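PDB 2BKL: prolyl endopeptidase from Myxococcus xanthus, which probably cleaves oligopeptides on the carboxyl side of proline and, less readily, alanine, acting as a serine endopeptidase. Local coordinates for residues 451-454 with 459-462; 339-344 with 431-436. All coordinates share one frame; numbering follows the deposited sequence.

Interaction 1. Residues 451-454 with 459-462; sequences YGYG and NMEA. With ZAH (N-[(benzyloxy)carbonyl]-L-alanyl-L-proline), chain C.
Met460 meets Tyr453 and Tyr451, and the two contacts differ in closeness. The tighter is with Tyr453, whose CB lies 3.8 Å from Met460 SD. Met460 CE lies near the same CB, but its bond to SD is modelled too short, so its position is doubtful. The looser side faces Tyr451: Met460 SD is 5.1 Å from the ring centroid and 36° off the normal, an oblique Met-aromatic contact approaching CE2. No hydrogen bond joins the two segments, and all three touching residues are partly exposed, which marks a surface contact. With CG anti to the carbonyl carbon (chi1 -51°) and bends further along the chain, the thioether folds back towards the tyrosines. The Met460 backbone is fixed separately by hydrogen bonds, its N to Glu488 and its O to Asn482 ND2.

Beyond the methionine, Tyr453 turns its ring away to the bound ligand. CG lies anti to the backbone N (chi1 -175°), and Tyr453 OH donates a 2.7 Å hydrogen bond to ZAH O2, which sits near the ring plane. Asn534 N is also hydrogen-bonded to the ligand, beside the probable nucleophile Ser533, an arrangement consistent with the oxyanion hole of prolyl oligopeptidases.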
ATOM      1  N   TYR A 451     -12.897   8.082  -4.405  1.00  4.81           N
ATOM      2  CA  TYR A 451     -11.566   7.506  -4.281  1.00  4.84           C
ATOM      3  C   TYR A 451     -11.519   6.123  -4.937  1.00  5.55           C
ATOM      4  O   TYR A 451     -12.457   5.323  -4.835  1.00  5.84           O
ATOM      5  CB  TYR A 451     -11.256   7.370  -2.787  1.00  6.41           C
ATOM      6  CG  TYR A 451      -9.948   6.738  -2.376  1.00  6.92           C
ATOM      7  CD1 TYR A 451      -8.764   7.197  -2.889  1.00 11.17           C
ATOM      8  CD2 TYR A 451      -9.908   5.777  -1.377  1.00 13.56           C
ATOM      9  CE1 TYR A 451      -7.533   6.662  -2.475  1.00 11.01           C
ATOM     10  CE2 TYR A 451      -8.695   5.243  -0.943  1.00 14.23           C
ATOM     11  CZ  TYR A 451      -7.521   5.672  -1.554  1.00 12.81           C
ATOM     12  OH  TYR A 451      -6.263   5.169  -1.195  1.00 19.36           O
ATOM     13  N   GLY A 452     -10.399   5.834  -5.579  1.00  5.24           N
ATOM     14  CA  GLY A 452     -10.161   4.526  -6.150  1.00  5.90           C
ATOM     15  C   GLY A 452      -8.679   4.251  -6.307  1.00  5.95           C
ATOM     16  O   GLY A 452      -7.851   5.125  -6.120  1.00  6.44           O
ATOM     17  N   TYR A 453      -8.359   2.996  -6.615  1.00  4.77           N
ATOM     18  CA  TYR A 453      -6.983   2.579  -6.877  1.00  4.27           C
ATOM     19  C   TYR A 453      -6.985   1.729  -8.133  1.00  6.17           C
ATOM     20  O   TYR A 453      -6.693   2.239  -9.202  1.00  6.84           O
ATOM     21  CB  TYR A 453      -6.400   1.867  -5.664  1.00  4.30           C
ATOM     22  CG  TYR A 453      -4.936   1.473  -5.764  1.00  5.42           C
ATOM     23  CD1 TYR A 453      -3.932   2.396  -5.562  1.00  5.82           C
ATOM     24  CD2 TYR A 453      -4.555   0.173  -6.011  1.00  5.70           C
ATOM     25  CE1 TYR A 453      -2.599   2.013  -5.596  1.00  5.99           C
ATOM     26  CE2 TYR A 453      -3.217  -0.211  -6.076  1.00  5.51           C
ATOM     27  CZ  TYR A 453      -2.256   0.712  -5.878  1.00  5.55           C
ATOM     28  OH  TYR A 453      -0.931   0.312  -5.907  1.00  7.86           O
ATOM     29  N   GLY A 454      -7.378   0.465  -8.035  1.00  4.72           N
ATOM     30  CA  GLY A 454      -7.626  -0.365  -9.205  1.00  4.42           C
ATOM     31  C   GLY A 454      -6.373  -0.991  -9.773  1.00  4.17           C
ATOM     32  O   GLY A 454      -5.925  -0.628 -10.848  1.00  6.36           O
ATOM     33  N   ASN A 459      -7.115  -4.489  -2.310  1.00  6.45           N
ATOM     34  CA  ASN A 459      -8.528  -4.328  -2.015  1.00  6.60           C
ATOM     35  C   ASN A 459      -8.819  -3.032  -1.301  1.00  7.49           C
ATOM     36  O   ASN A 459      -8.054  -2.602  -0.428  1.00  9.25           O
ATOM     37  CB  ASN A 459      -9.020  -5.478  -1.162  1.00  6.98           C
ATOM     38  CG  ASN A 459      -8.728  -6.786  -1.801  1.00  6.59           C
ATOM     39  OD1 ASN A 459      -9.007  -6.964  -2.964  1.00  9.15           O
ATOM     40  ND2 ASN A 459      -8.088  -7.682  -1.067  1.00  9.92           N
ATOM     41  N   MET A 460      -9.903  -2.371  -1.693  1.00  6.85           N
ATOM     42  CA  MET A 460     -10.376  -1.190  -0.976  1.00  7.40           C
ATOM     43  C   MET A 460     -11.299  -1.646   0.122  1.00  8.01           C
ATOM     44  O   MET A 460     -12.338  -2.197  -0.132  1.00 11.05           O
ATOM     45  CB  MET A 460     -11.086  -0.185  -1.912  1.00  7.58           C
ATOM     46  CG  MET A 460     -10.310   0.197  -3.142  1.00 10.89           C
ATOM     47  SD  MET A 460      -8.846   1.171  -2.787  1.00 17.23           S
ATOM     48  CE  MET A 460      -7.919   0.298  -2.715  1.00 10.38           C
ATOM     49  N   GLU A 461     -10.930  -1.363   1.363  1.00  8.86           N
ATOM     50  CA  GLU A 461     -11.697  -1.820   2.497  1.00 10.99           C
ATOM     51  C   GLU A 461     -12.177  -0.658   3.328  1.00  9.43           C
ATOM     52  O   GLU A 461     -11.704   0.469   3.194  1.00 10.52           O
ATOM     53  CB  GLU A 461     -10.834  -2.673   3.437  1.00 13.92           C
ATOM     54  CG  GLU A 461     -10.213  -3.918   2.879  1.00 22.42           C
ATOM     55  CD  GLU A 461      -9.185  -4.492   3.861  1.00 23.06           C
ATOM     56  OE1 GLU A 461      -9.010  -3.913   4.989  1.00 26.48           O
ATOM     57  OE2 GLU A 461      -8.559  -5.513   3.494  1.00 27.89           O
ATOM     58  N   ALA A 462     -13.039  -1.003   4.272  1.00  8.51           N
ATOM     59  CA  ALA A 462     -13.609  -0.048   5.246  1.00  9.66           C
ATOM     60  C   ALA A 462     -12.660   0.314   6.393  1.00 12.63           C
ATOM     61  O   ALA A 462     -12.924   0.038   7.601  1.00 12.35           O
ATOM     62  CB  ALA A 462     -14.938  -0.635   5.811  1.00 11.27           C
TER
HETATM   63  C1  ZAH C1533       1.902   2.822  -6.088  1.00 16.72           C
HETATM   64  O2  ZAH C1533       0.682   2.311  -6.575  1.00 12.44           O
HETATM   65  C3  ZAH C1533       3.138   2.093  -6.668  1.00 12.82           C
HETATM   66  C4  ZAH C1533       3.242   2.266  -8.185  1.00 11.77           C
HETATM   67  C5  ZAH C1533       2.517   1.080  -8.808  1.00  9.40           C
HETATM   68  C6  ZAH C1533       2.535  -0.028  -7.788  1.00  9.32           C
HETATM   69  N7  ZAH C1533       3.061   0.617  -6.592  1.00 10.44           N
HETATM   70  C8  ZAH C1533       3.350  -0.057  -5.481  1.00 11.61           C
HETATM   71  O9  ZAH C1533       3.890   0.610  -4.477  1.00 12.23           O
HETATM   72  C10 ZAH C1533       3.354  -1.601  -5.443  1.00  9.52           C
HETATM   73  C11 ZAH C1533       1.897  -1.963  -5.152  1.00 10.36           C
HETATM   74  N14 ZAH C1533       4.180  -2.115  -4.379  1.00 12.44           N
HETATM   75  C15 ZAH C1533       5.489  -2.104  -4.465  1.00 13.25           C
HETATM   76  O16 ZAH C1533       6.102  -1.712  -5.552  1.00 10.27           O
HETATM   77  O17 ZAH C1533       6.243  -2.576  -3.341  1.00 17.86           O
HETATM   78  C18 ZAH C1533       7.675  -2.377  -3.460  1.00 22.51           C
HETATM   79  C19 ZAH C1533       8.400  -2.622  -2.133  1.00 25.48           C
HETATM   80  C20 ZAH C1533       8.412  -3.912  -1.587  1.00 27.08           C
HETATM   81  C21 ZAH C1533       9.059  -4.146  -0.374  1.00 27.90           C
HETATM   82  C22 ZAH C1533       9.712  -3.097   0.278  1.00 28.90           C
HETATM   83  C23 ZAH C1533       9.724  -1.813  -0.275  1.00 27.53           C
HETATM   84  C24 ZAH C1533       9.064  -1.577  -1.480  1.00 28.07           C

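Interaction 2. Residues 339-344 with 431-436; sequences DATSEV and PMFVVH
Phe433 points the edge of its ring, through CZ, at the turn formed by Asp339 and Ala340. Ala340 O lies in the ring plane, 3.8 Å from Phe433 CZ, so the carbonyl meets the C-H rim. The methyl adds an apolar contact, with Ala340 CB 4.2 Å from the same CZ. Thr341 OG1 also lies near the plane, but at 4.3 Å from Phe433 CZ it only borders the contact. A single ring corner thus meets three atoms of two residues, without a hydrogen bond between the segments. Chi1 of -60° sets CG of Phe433 beside its own backbone N and anti to the carbonyl carbon, carrying the ring end out to the turn. Ala340 directs its CB towards the strand; Pro431 also points across, its CB a looser 4.9 Å from Ala340 CB.

Asp339 and Ala340 both have backbone angles in the left-handed region, consistent with a type I' turn in the hairpin joining strands 331-338 and 341-348 of one propeller sheet. Polar links lie beside the apolar edge: Asp339 O is hydrogen-bonded to Gln419, and Asp339 OD1 to Tyr489 OH. The Phe433 ring also meets that of Phe384, with planes at about 60°. Its own strand, 429-437, runs antiparallel between 415-423 and 477-481 in the hydrolase sheet, facing the hairpin end of the propeller.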
ATOM      1  N   ASP A 339     -18.209  -9.795  -1.069  1.00  8.49           N
ATOM      2  CA  ASP A 339     -18.552  -8.463  -1.585  1.00  7.38           C
ATOM      3  C   ASP A 339     -17.760  -7.354  -0.878  1.00  7.80           C
ATOM      4  O   ASP A 339     -18.316  -6.386  -0.387  1.00  8.50           O
ATOM      5  CB  ASP A 339     -20.059  -8.215  -1.480  1.00  9.61           C
ATOM      6  CG  ASP A 339     -20.851  -9.090  -2.408  1.00  9.55           C
ATOM      7  OD1 ASP A 339     -20.496  -9.180  -3.599  1.00  8.56           O
ATOM      8  OD2 ASP A 339     -21.869  -9.712  -2.028  1.00 12.67           O
ATOM      9  N   ALA A 340     -16.450  -7.529  -0.843  1.00  7.83           N
ATOM     10  CA  ALA A 340     -15.513  -6.520  -0.330  1.00  7.53           C
ATOM     11  C   ALA A 340     -15.526  -6.278   1.180  1.00  9.38           C
ATOM     12  O   ALA A 340     -14.897  -5.313   1.633  1.00 10.71           O
ATOM     13  CB  ALA A 340     -15.689  -5.204  -1.057  1.00 10.24           C
ATOM     14  N   THR A 341     -16.197  -7.139   1.940  1.00  7.21           N
ATOM     15  CA  THR A 341     -16.223  -7.106   3.391  1.00  7.89           C
ATOM     16  C   THR A 341     -15.649  -8.409   3.935  1.00  8.25           C
ATOM     17  O   THR A 341     -15.992  -9.489   3.487  1.00  8.57           O
ATOM     18  CB  THR A 341     -17.695  -6.921   3.825  1.00  9.64           C
ATOM     19  OG1 THR A 341     -18.169  -5.645   3.359  1.00 13.79           O
ATOM     20  CG2 THR A 341     -17.851  -6.889   5.327  1.00 11.80           C
ATOM     21  N   SER A 342     -14.795  -8.325   4.930  1.00  9.37           N
ATOM     22  CA  SER A 342     -14.111  -9.529   5.350  1.00  8.15           C
ATOM     23  C   SER A 342     -14.883 -10.344   6.388  1.00  8.37           C
ATOM     24  O   SER A 342     -15.708  -9.838   7.151  1.00  9.21           O
ATOM     25  CB  SER A 342     -12.699  -9.261   5.792  1.00 12.06           C
ATOM     26  OG  SER A 342     -12.726  -8.519   6.963  1.00 12.50           O
ATOM     27  N   GLU A 343     -14.597 -11.634   6.341  1.00  8.30           N
ATOM     28  CA  GLU A 343     -15.088 -12.628   7.277  1.00  7.41           C
ATOM     29  C   GLU A 343     -13.908 -13.509   7.625  1.00  7.60           C
ATOM     30  O   GLU A 343     -13.103 -13.844   6.759  1.00  9.89           O
ATOM     31  CB  GLU A 343     -16.204 -13.471   6.645  1.00 10.26           C
ATOM     32  CG  GLU A 343     -16.686 -14.626   7.518  1.00 13.14           C
ATOM     33  CD  GLU A 343     -18.022 -15.184   7.107  1.00 17.18           C
ATOM     34  OE1 GLU A 343     -19.049 -14.596   7.509  1.00 20.53           O
ATOM     35  OE2 GLU A 343     -18.043 -16.222   6.405  1.00 17.79           O
ATOM     36  N   VAL A 344     -13.783 -13.873   8.890  1.00  5.46           N
ATOM     37  CA  VAL A 344     -12.667 -14.673   9.350  1.00  7.18           C
ATOM     38  C   VAL A 344     -13.197 -16.002   9.877  1.00  6.95           C
ATOM     39  O   VAL A 344     -14.109 -16.056  10.690  1.00  7.41           O
ATOM     40  CB  VAL A 344     -11.848 -13.921  10.410  1.00  8.45           C
ATOM     41  CG1 VAL A 344     -10.691 -14.806  10.907  1.00  8.20           C
ATOM     42  CG2 VAL A 344     -11.313 -12.611   9.808  1.00  9.08           C
ATOM     43  N   PRO A 431     -18.731  -3.025  -6.932  1.00  2.64           N
ATOM     44  CA  PRO A 431     -19.128  -2.479  -5.630  1.00  4.06           C
ATOM     45  C   PRO A 431     -18.563  -1.100  -5.353  1.00  4.29           C
ATOM     46  O   PRO A 431     -17.497  -0.735  -5.859  1.00  5.27           O
ATOM     47  CB  PRO A 431     -18.561  -3.447  -4.617  1.00  5.58           C
ATOM     48  CG  PRO A 431     -17.964  -4.586  -5.415  1.00  5.68           C
ATOM     49  CD  PRO A 431     -17.685  -4.056  -6.795  1.00  3.93           C
ATOM     50  N   MET A 432     -19.279  -0.342  -4.541  1.00  3.63           N
ATOM     51  CA  MET A 432     -18.812   0.954  -4.063  1.00  4.37           C
ATOM     52  C   MET A 432     -19.377   1.212  -2.678  1.00  3.20           C
ATOM     53  O   MET A 432     -20.572   0.952  -2.425  1.00  3.54           O
ATOM     54  CB  MET A 432     -19.209   2.075  -5.036  1.00  4.11           C
ATOM     55  CG  MET A 432     -18.795   3.440  -4.562  1.00  4.66           C
ATOM     56  SD  MET A 432     -18.791   4.690  -5.904  1.00  6.01           S
ATOM     57  CE  MET A 432     -20.419   4.580  -6.530  1.00  6.38           C
ATOM     58  N   PHE A 433     -18.549   1.709  -1.762  1.00  3.54           N
ATOM     59  CA  PHE A 433     -18.999   2.239  -0.479  1.00  3.17           C
ATOM     60  C   PHE A 433     -19.297   3.714  -0.584  1.00  3.27           C
ATOM     61  O   PHE A 433     -18.559   4.455  -1.226  1.00  4.40           O
ATOM     62  CB  PHE A 433     -17.938   2.028   0.604  1.00  5.86           C
ATOM     63  CG  PHE A 433     -17.561   0.601   0.863  1.00  5.44           C
ATOM     64  CD1 PHE A 433     -18.437  -0.252   1.521  1.00  7.90           C
ATOM     65  CD2 PHE A 433     -16.302   0.113   0.495  1.00  7.16           C
ATOM     66  CE1 PHE A 433     -18.086  -1.580   1.783  1.00  8.54           C
ATOM     67  CE2 PHE A 433     -15.947  -1.191   0.789  1.00  6.88           C
ATOM     68  CZ  PHE A 433     -16.819  -2.031   1.407  1.00  9.10           C
ATOM     69  N   VAL A 434     -20.389   4.150   0.039  1.00  4.25           N
ATOM     70  CA  VAL A 434     -20.773   5.551   0.049  1.00  5.13           C
ATOM     71  C   VAL A 434     -21.033   5.963   1.477  1.00  5.81           C
ATOM     72  O   VAL A 434     -21.859   5.355   2.166  1.00  6.89           O
ATOM     73  CB  VAL A 434     -21.987   5.845  -0.859  1.00  5.42           C
ATOM     74  CG1 VAL A 434     -22.206   7.357  -0.939  1.00  7.59           C
ATOM     75  CG2 VAL A 434     -21.790   5.276  -2.257  1.00  7.03           C
ATOM     76  N   VAL A 435     -20.330   6.989   1.936  1.00  4.79           N
ATOM     77  CA  VAL A 435     -20.356   7.396   3.345  1.00  5.57           C
ATOM     78  C   VAL A 435     -20.807   8.842   3.430  1.00  5.43           C
ATOM     79  O   VAL A 435     -20.356   9.711   2.684  1.00  4.92           O
ATOM     80  CB  VAL A 435     -18.933   7.268   3.989  1.00  6.61           C
ATOM     81  CG1 VAL A 435     -19.005   7.513   5.481  1.00  6.87           C
ATOM     82  CG2 VAL A 435     -18.300   5.890   3.673  1.00  6.91           C
ATOM     83  N   HIS A 436     -21.727   9.120   4.340  1.00  5.58           N
ATOM     84  CA  HIS A 436     -22.248  10.471   4.497  1.00  5.70           C
ATOM     85  C   HIS A 436     -23.007  10.600   5.807  1.00  5.82           C
ATOM     86  O   HIS A 436     -23.352   9.614   6.441  1.00  6.90           O
ATOM     87  CB  HIS A 436     -23.170  10.838   3.331  1.00  7.19           C
ATOM     88  CG  HIS A 436     -24.220   9.814   3.074  1.00  7.44           C
ATOM     89  ND1 HIS A 436     -25.411   9.759   3.781  1.00  8.15           N
ATOM     90  CD2 HIS A 436     -24.269   8.799   2.185  1.00  9.11           C
ATOM     91  CE1 HIS A 436     -26.127   8.738   3.344  1.00 10.85           C
ATOM     92  NE2 HIS A 436     -25.456   8.140   2.377  1.00 11.41           N
TER

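Interaction 2 closes before interaction 1 opens along the chain, and their centres lie about 10 Å apart. They touch directly: Met460 O packs 3.9 Å from Phe433 CE2. Both draw on the mixed eight-stranded sheet of the hydrolase domain, where strand 477-481 separates 429-437, which carries Phe433, from 448-451, which leads to Tyr453. Interaction 2 reaches across to the beta-propeller, and the loop holding interaction 1 does so too, through Ala462, whose O is hydrogen-bonded to Thr382 and whose side chain touches Phe384. A continuous path of contacts therefore runs from the propeller hairpin to the ligand pocket, placing residues 451-462 between the domain interface and the active site.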